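Local coordinates for tannase (Lactobacillus plantarum, PDB 3WA7), which hydrolyses ester bonds of tannins as a tannin acylhydrolase of the alpha/beta-hydrolase type, probably releasing gallic acid, at residues Pro86-Thr90 against Trp91-Ala95; Ile98-Ala101 against Leu102-Gly105. All coordinates share one frame; numbering follows the deposited sequence.

Interaction 1: residues Pro86-Thr90 against Trp91-Ala95; sequences PQRVT and WPTNA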
ATOM      1  N   PRO A  86     -13.481 -14.041   5.092  1.00  8.32           N
ATOM      2  CA  PRO A  86     -14.008 -14.366   3.761  1.00  8.78           C
ATOM      3  C   PRO A  86     -15.527 -14.208   3.678  1.00 10.96           C
ATOM      4  O   PRO A  86     -16.094 -14.184   2.586  1.00 10.55           O
ATOM      5  CB  PRO A  86     -13.552 -15.812   3.548  1.00  9.12           C
ATOM      6  CG  PRO A  86     -13.499 -16.365   4.940  1.00  7.47           C
ATOM      7  CD  PRO A  86     -12.871 -15.226   5.721  1.00  7.53           C
ATOM      8  N   GLN A  87     -16.176 -14.086   4.834  1.00 11.68           N
ATOM      9  CA  GLN A  87     -17.628 -13.922   4.883  1.00 14.42           C
ATOM     10  C   GLN A  87     -18.024 -12.480   5.203  1.00 13.33           C
ATOM     11  O   GLN A  87     -19.203 -12.176   5.374  1.00 14.24           O
ATOM     12  CB  GLN A  87     -18.240 -14.868   5.925  1.00 16.54           C
ATOM     13  CG  GLN A  87     -17.869 -16.338   5.726  1.00 19.95           C
ATOM     14  CD  GLN A  87     -18.615 -17.278   6.661  1.00 23.17           C
ATOM     15  OE1 GLN A  87     -18.671 -17.063   7.876  1.00 22.41           O
ATOM     16  NE2 GLN A  87     -19.186 -18.339   6.096  1.00 25.26           N
ATOM     17  N   ARG A  88     -17.035 -11.594   5.286  1.00 12.48           N
ATOM     18  CA  ARG A  88     -17.290 -10.186   5.571  1.00 12.03           C
ATOM     19  C   ARG A  88     -17.798  -9.504   4.301  1.00 12.89           C
ATOM     20  O   ARG A  88     -17.343  -9.813   3.199  1.00 11.79           O
ATOM     21  CB  ARG A  88     -16.002  -9.504   6.054  1.00 11.70           C
ATOM     22  CG  ARG A  88     -16.133  -8.004   6.344  1.00 13.63           C
ATOM     23  CD  ARG A  88     -14.793  -7.409   6.782  1.00 13.98           C
ATOM     24  NE  ARG A  88     -14.818  -5.947   6.852  1.00 15.85           N
ATOM     25  CZ  ARG A  88     -15.240  -5.244   7.900  1.00 16.23           C
ATOM     26  NH1 ARG A  88     -15.676  -5.860   8.988  1.00 16.39           N
ATOM     27  NH2 ARG A  88     -15.229  -3.919   7.857  1.00 17.31           N
ATOM     28  N   VAL A  89     -18.752  -8.592   4.452  1.00 13.71           N
ATOM     29  CA  VAL A  89     -19.298  -7.876   3.301  1.00 16.08           C
ATOM     30  C   VAL A  89     -19.254  -6.371   3.533  1.00 15.94           C
ATOM     31  O   VAL A  89     -19.420  -5.583   2.603  1.00 17.59           O
ATOM     32  CB  VAL A  89     -20.768  -8.294   3.013  1.00 16.16           C
ATOM     33  CG1 VAL A  89     -20.841  -9.789   2.727  1.00 16.34           C
ATOM     34  CG2 VAL A  89     -21.659  -7.930   4.191  1.00 17.94           C
ATOM     35  N   THR A  90     -19.013  -5.977   4.778  1.00 16.77           N
ATOM     36  CA  THR A  90     -18.966  -4.567   5.140  1.00 17.72           C
ATOM     37  C   THR A  90     -17.649  -3.883   4.790  1.00 17.19           C
ATOM     38  O   THR A  90     -16.570  -4.404   5.067  1.00 16.41           O
ATOM     39  CB  THR A  90     -19.218  -4.382   6.652  1.00 17.98           C
ATOM     40  OG1 THR A  90     -20.462  -4.997   7.008  1.00 18.39           O
ATOM     41  CG2 THR A  90     -19.267  -2.904   7.008  1.00 19.85           C
ATOM     42  N   TRP A  91     -17.751  -2.711   4.174  1.00 16.91           N
ATOM     43  CA  TRP A  91     -16.583  -1.925   3.797  1.00 18.20           C
ATOM     44  C   TRP A  91     -15.869  -1.472   5.073  1.00 17.27           C
ATOM     45  O   TRP A  91     -16.517  -1.079   6.042  1.00 17.57           O
ATOM     46  CB  TRP A  91     -17.031  -0.700   2.996  1.00 21.21           C
ATOM     47  CG  TRP A  91     -15.933   0.251   2.655  1.00 24.44           C
ATOM     48  CD1 TRP A  91     -15.072   0.169   1.599  1.00 26.75           C
ATOM     49  CD2 TRP A  91     -15.563   1.426   3.385  1.00 27.25           C
ATOM     50  NE1 TRP A  91     -14.190   1.224   1.624  1.00 27.09           N
ATOM     51  CE2 TRP A  91     -14.469   2.010   2.710  1.00 27.91           C
ATOM     52  CE3 TRP A  91     -16.052   2.045   4.545  1.00 28.98           C
ATOM     53  CZ2 TRP A  91     -13.852   3.185   3.156  1.00 29.06           C
ATOM     54  CZ3 TRP A  91     -15.439   3.213   4.989  1.00 29.56           C
ATOM     55  CH2 TRP A  91     -14.349   3.770   4.294  1.00 30.59           C
ATOM     56  N   PRO A  92     -14.529  -1.543   5.102  1.00 16.02           N
ATOM     57  CA  PRO A  92     -13.645  -2.019   4.034  1.00 15.20           C
ATOM     58  C   PRO A  92     -13.398  -3.517   4.167  1.00 13.72           C
ATOM     59  O   PRO A  92     -13.254  -4.033   5.279  1.00 13.21           O
ATOM     60  CB  PRO A  92     -12.378  -1.216   4.269  1.00 14.87           C
ATOM     61  CG  PRO A  92     -12.307  -1.193   5.764  1.00 16.91           C
ATOM     62  CD  PRO A  92     -13.745  -0.893   6.168  1.00 16.67           C
ATOM     63  N   THR A  93     -13.348  -4.210   3.036  1.00 12.88           N
ATOM     64  CA  THR A  93     -13.112  -5.645   3.042  1.00 12.01           C
ATOM     65  C   THR A  93     -12.575  -6.142   1.708  1.00 11.94           C
ATOM     66  O   THR A  93     -12.858  -5.571   0.652  1.00 13.01           O
ATOM     67  CB  THR A  93     -14.411  -6.431   3.363  1.00 11.37           C
ATOM     68  OG1 THR A  93     -14.147  -7.838   3.311  1.00 10.45           O
ATOM     69  CG2 THR A  93     -15.499  -6.105   2.356  1.00 12.20           C
ATOM     70  N   ASN A  94     -11.776  -7.200   1.776  1.00 11.12           N
ATOM     71  CA  ASN A  94     -11.218  -7.836   0.593  1.00 11.65           C
ATOM     72  C   ASN A  94     -11.599  -9.310   0.733  1.00  9.77           C
ATOM     73  O   ASN A  94     -10.830 -10.205   0.386  1.00  7.98           O
ATOM     74  CB  ASN A  94      -9.694  -7.680   0.558  1.00 14.08           C
ATOM     75  CG  ASN A  94      -9.253  -6.226   0.469  1.00 16.95           C
ATOM     76  OD1 ASN A  94      -9.515  -5.543  -0.522  1.00 19.98           O
ATOM     77  ND2 ASN A  94      -8.577  -5.748   1.508  1.00 18.74           N
ATOM     78  N   ALA A  95     -12.803  -9.541   1.255  1.00  8.86           N
ATOM     79  CA  ALA A  95     -13.315 -10.891   1.475  1.00  8.23           C
ATOM     80  C   ALA A  95     -13.193 -11.788   0.246  1.00  8.18           C
ATOM     81  O   ALA A  95     -12.843 -12.961   0.364  1.00  8.33           O
ATOM     82  CB  ALA A  95     -14.774 -10.829   1.924  1.00  8.93           C
TER
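Pro92 O is gripped twice by Arg88: NE donates a hydrogen bond of 2.9 Å to it, and NH2 adds a weak one of 3.2 Å to the same oxygen. The N-H...O angle at NE is 149°, and the donor sits above the carbonyl plane, 41° out of it, so the bond does not follow a lone pair. Arg88 gets there because CG is anti to the backbone N (chi1 178°) and the chain stays extended from CG to NE, carrying the guanidinium across the loop. On the way its chain runs antiparallel to the side chain of Thr93, with Arg88 CD 3.6 Å from Thr93 OG1 and Arg88 NE 3.5 Å from Thr93 CB. A leucine in place of Arg88 would probably leave Pro92 O without both donors and let the two limbs of the loop shift apart. Thr93 CG2 lies 3.4 Å from Thr90 O. At the first residue of the helix, Ala95 CB presses tightly on Arg88 O at 3.0 Å. The peptide bond before Pro92 is cis, at the turn where the chain doubles back. Thr93 OG1 is hydrogen-bonded to Asp84 OD1, outside the loop's tip. It also accepts from Ala95 N, two residues on, at 3.0 Å, and this second bond makes an ST turn, leading into helix 95-103 with Asn94 at the N-cap position.

Interaction 2: residues Ile98-Ala101 against Leu102-Gly105; sequences IQQA and LKRG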
ATOM      1  N   ILE A  98      -9.822 -13.250  -0.066  1.00  5.74           N
ATOM      2  CA  ILE A  98      -9.581 -14.323   0.892  1.00  5.58           C
ATOM      3  C   ILE A  98     -10.258 -15.601   0.398  1.00  7.07           C
ATOM      4  O   ILE A  98      -9.696 -16.690   0.494  1.00  5.00           O
ATOM      5  CB  ILE A  98     -10.118 -13.960   2.296  1.00  6.55           C
ATOM      6  CG1 ILE A  98      -9.366 -12.737   2.834  1.00  6.96           C
ATOM      7  CG2 ILE A  98      -9.940 -15.144   3.245  1.00  7.38           C
ATOM      8  CD1 ILE A  98      -9.826 -12.277   4.213  1.00  9.05           C
ATOM      9  N   GLN A  99     -11.469 -15.466  -0.135  1.00  6.98           N
ATOM     10  CA  GLN A  99     -12.188 -16.620  -0.656  1.00  7.75           C
ATOM     11  C   GLN A  99     -11.352 -17.313  -1.731  1.00  8.25           C
ATOM     12  O   GLN A  99     -11.139 -18.526  -1.687  1.00  8.85           O
ATOM     13  CB  GLN A  99     -13.529 -16.184  -1.247  1.00  8.87           C
ATOM     14  CG  GLN A  99     -14.553 -15.751  -0.214  1.00 10.36           C
ATOM     15  CD  GLN A  99     -15.828 -15.234  -0.851  1.00 13.35           C
ATOM     16  OE1 GLN A  99     -16.070 -15.450  -2.038  1.00 15.50           O
ATOM     17  NE2 GLN A  99     -16.656 -14.556  -0.062  1.00 13.55           N
ATOM     18  N   GLN A 100     -10.875 -16.531  -2.694  1.00  6.17           N
ATOM     19  CA  GLN A 100     -10.068 -17.067  -3.784  1.00  7.75           C
ATOM     20  C   GLN A 100      -8.733 -17.621  -3.298  1.00  7.49           C
ATOM     21  O   GLN A 100      -8.216 -18.597  -3.845  1.00  7.17           O
ATOM     22  CB  GLN A 100      -9.827 -15.981  -4.837  1.00  8.62           C
ATOM     23  CG  GLN A 100     -11.084 -15.551  -5.586  1.00 12.89           C
ATOM     24  CD  GLN A 100     -11.761 -16.707  -6.294  1.00 16.97           C
ATOM     25  OE1 GLN A 100     -11.108 -17.506  -6.965  1.00 17.62           O
ATOM     26  NE2 GLN A 100     -13.081 -16.796  -6.157  1.00 19.52           N
ATOM     27  N   ALA A 101      -8.176 -16.994  -2.267  1.00  8.04           N
ATOM     28  CA  ALA A 101      -6.900 -17.430  -1.711  1.00  6.77           C
ATOM     29  C   ALA A 101      -7.038 -18.817  -1.084  1.00  6.72           C
ATOM     30  O   ALA A 101      -6.170 -19.671  -1.247  1.00  6.21           O
ATOM     31  CB  ALA A 101      -6.414 -16.425  -0.666  1.00  6.95           C
ATOM     32  N   LEU A 102      -8.135 -19.035  -0.369  1.00  7.68           N
ATOM     33  CA  LEU A 102      -8.383 -20.322   0.271  1.00  7.02           C
ATOM     34  C   LEU A 102      -8.542 -21.397  -0.798  1.00  8.38           C
ATOM     35  O   LEU A 102      -8.030 -22.510  -0.664  1.00  8.11           O
ATOM     36  CB  LEU A 102      -9.645 -20.242   1.133  1.00  7.31           C
ATOM     37  CG  LEU A 102      -9.482 -19.386   2.391  1.00  8.13           C
ATOM     38  CD1 LEU A 102     -10.837 -19.155   3.050  1.00  8.21           C
ATOM     39  CD2 LEU A 102      -8.514 -20.078   3.346  1.00  8.99           C
ATOM     40  N   LYS A 103      -9.254 -21.047  -1.862  1.00  7.55           N
ATOM     41  CA  LYS A 103      -9.484 -21.954  -2.980  1.00  9.66           C
ATOM     42  C   LYS A 103      -8.149 -22.310  -3.640  1.00 10.17           C
ATOM     43  O   LYS A 103      -7.965 -23.421  -4.146  1.00  9.94           O
ATOM     44  CB  LYS A 103     -10.417 -21.282  -3.998  1.00  8.98           C
ATOM     45  CG  LYS A 103     -10.778 -22.141  -5.202  1.00 15.30           C
ATOM     46  CD  LYS A 103     -11.793 -21.428  -6.081  1.00 16.51           C
ATOM     47  CE  LYS A 103     -12.201 -22.277  -7.278  1.00 21.39           C
ATOM     48  NZ  LYS A 103     -11.043 -22.559  -8.173  1.00 24.17           N
ATOM     49  N   ARG A 104      -7.218 -21.359  -3.613  1.00  9.82           N
ATOM     50  CA  ARG A 104      -5.894 -21.533  -4.206  1.00  9.70           C
ATOM     51  C   ARG A 104      -4.938 -22.314  -3.298  1.00 10.05           C
ATOM     52  O   ARG A 104      -3.822 -22.642  -3.702  1.00  9.92           O
ATOM     53  CB  ARG A 104      -5.288 -20.163  -4.517  1.00 11.73           C
ATOM     54  CG  ARG A 104      -4.080 -20.194  -5.433  1.00 12.11           C
ATOM     55  CD  ARG A 104      -4.498 -20.345  -6.888  1.00 16.02           C
ATOM     56  NE  ARG A 104      -3.382 -20.097  -7.795  1.00 15.22           N
ATOM     57  CZ  ARG A 104      -3.517 -19.647  -9.038  1.00 13.46           C
ATOM     58  NH1 ARG A 104      -4.723 -19.393  -9.529  1.00 14.35           N
ATOM     59  NH2 ARG A 104      -2.444 -19.439  -9.789  1.00 13.81           N
ATOM     60  N   GLY A 105      -5.373 -22.598  -2.074  1.00  7.47           N
ATOM     61  CA  GLY A 105      -4.545 -23.352  -1.148  1.00  7.72           C
ATOM     62  C   GLY A 105      -3.711 -22.526  -0.184  1.00  7.24           C
ATOM     63  O   GLY A 105      -2.837 -23.058   0.500  1.00  8.03           O
TER
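Ile98 O accepts from Leu102 N at 2.9 Å, the first of three successive i to i+4 bonds that fix this last stretch of helix 95-103. Lys103 N follows, giving its hydrogen to Gln99 O over 3.2 Å, and Arg104 N reaches Gln100 O at 2.9 Å. The third bond is bent, with an N-H...O angle of 134°, and Arg104 N also makes a weak bond of 3.1 Å to Ala101 O. Leu102 O, one residue further on, accepts from Gly105 N at 3.0 Å.

The side chains run alongside this ladder. Leu102 has CG beside its backbone N (chi1 -70°), which lays CG 3.3 Å from Ile98 O and brings CD1 to 4.1 Å from Ile98 CG2. The two buried side chains lean alongside one another in the same sense, and Leu102 continues onto Ile24 and Tyr26 of strand 22-33. Gln100 and Lys103 also run parallel, but their contact is slight, OE1 to CD 4.1 Å. The polar ends find partners beyond the helix turn: Gln99 NE2 bonds to Pro86 O, and Arg104 NE forms a salt bridge with Asp465 of helix 457-468, whose Phe461 also packs on Ala101.

Gly105 leaves helical geometry with a positive phi of 95°, where a side chain would jam against the preceding carbonyl oxygen. This C-terminal stop is a Schellman motif, and it closes the helix of a beta-alpha-beta crossover.

Interaction 1 comes first along the chain and interaction 2 follows after two residues, their centres about 14 Å apart. The loop ending at Asn94 leads into helix 95-103, and interaction 2 carries that helix to its end. Together they make up the later part of the connection from strand 69-72 to strand 107-111, neighbours in parallel in the large mixed sheet. They also touch through apolar packing: Pro86 CB lies 3.7 Å from Ile98 CG2, and Pro86 CG is 4.3 Å from Leu102 CD1. The start of interaction 1 thus packs back against the helix it leads into, within the beta-alpha-beta unit of this alpha/beta-hydrolase.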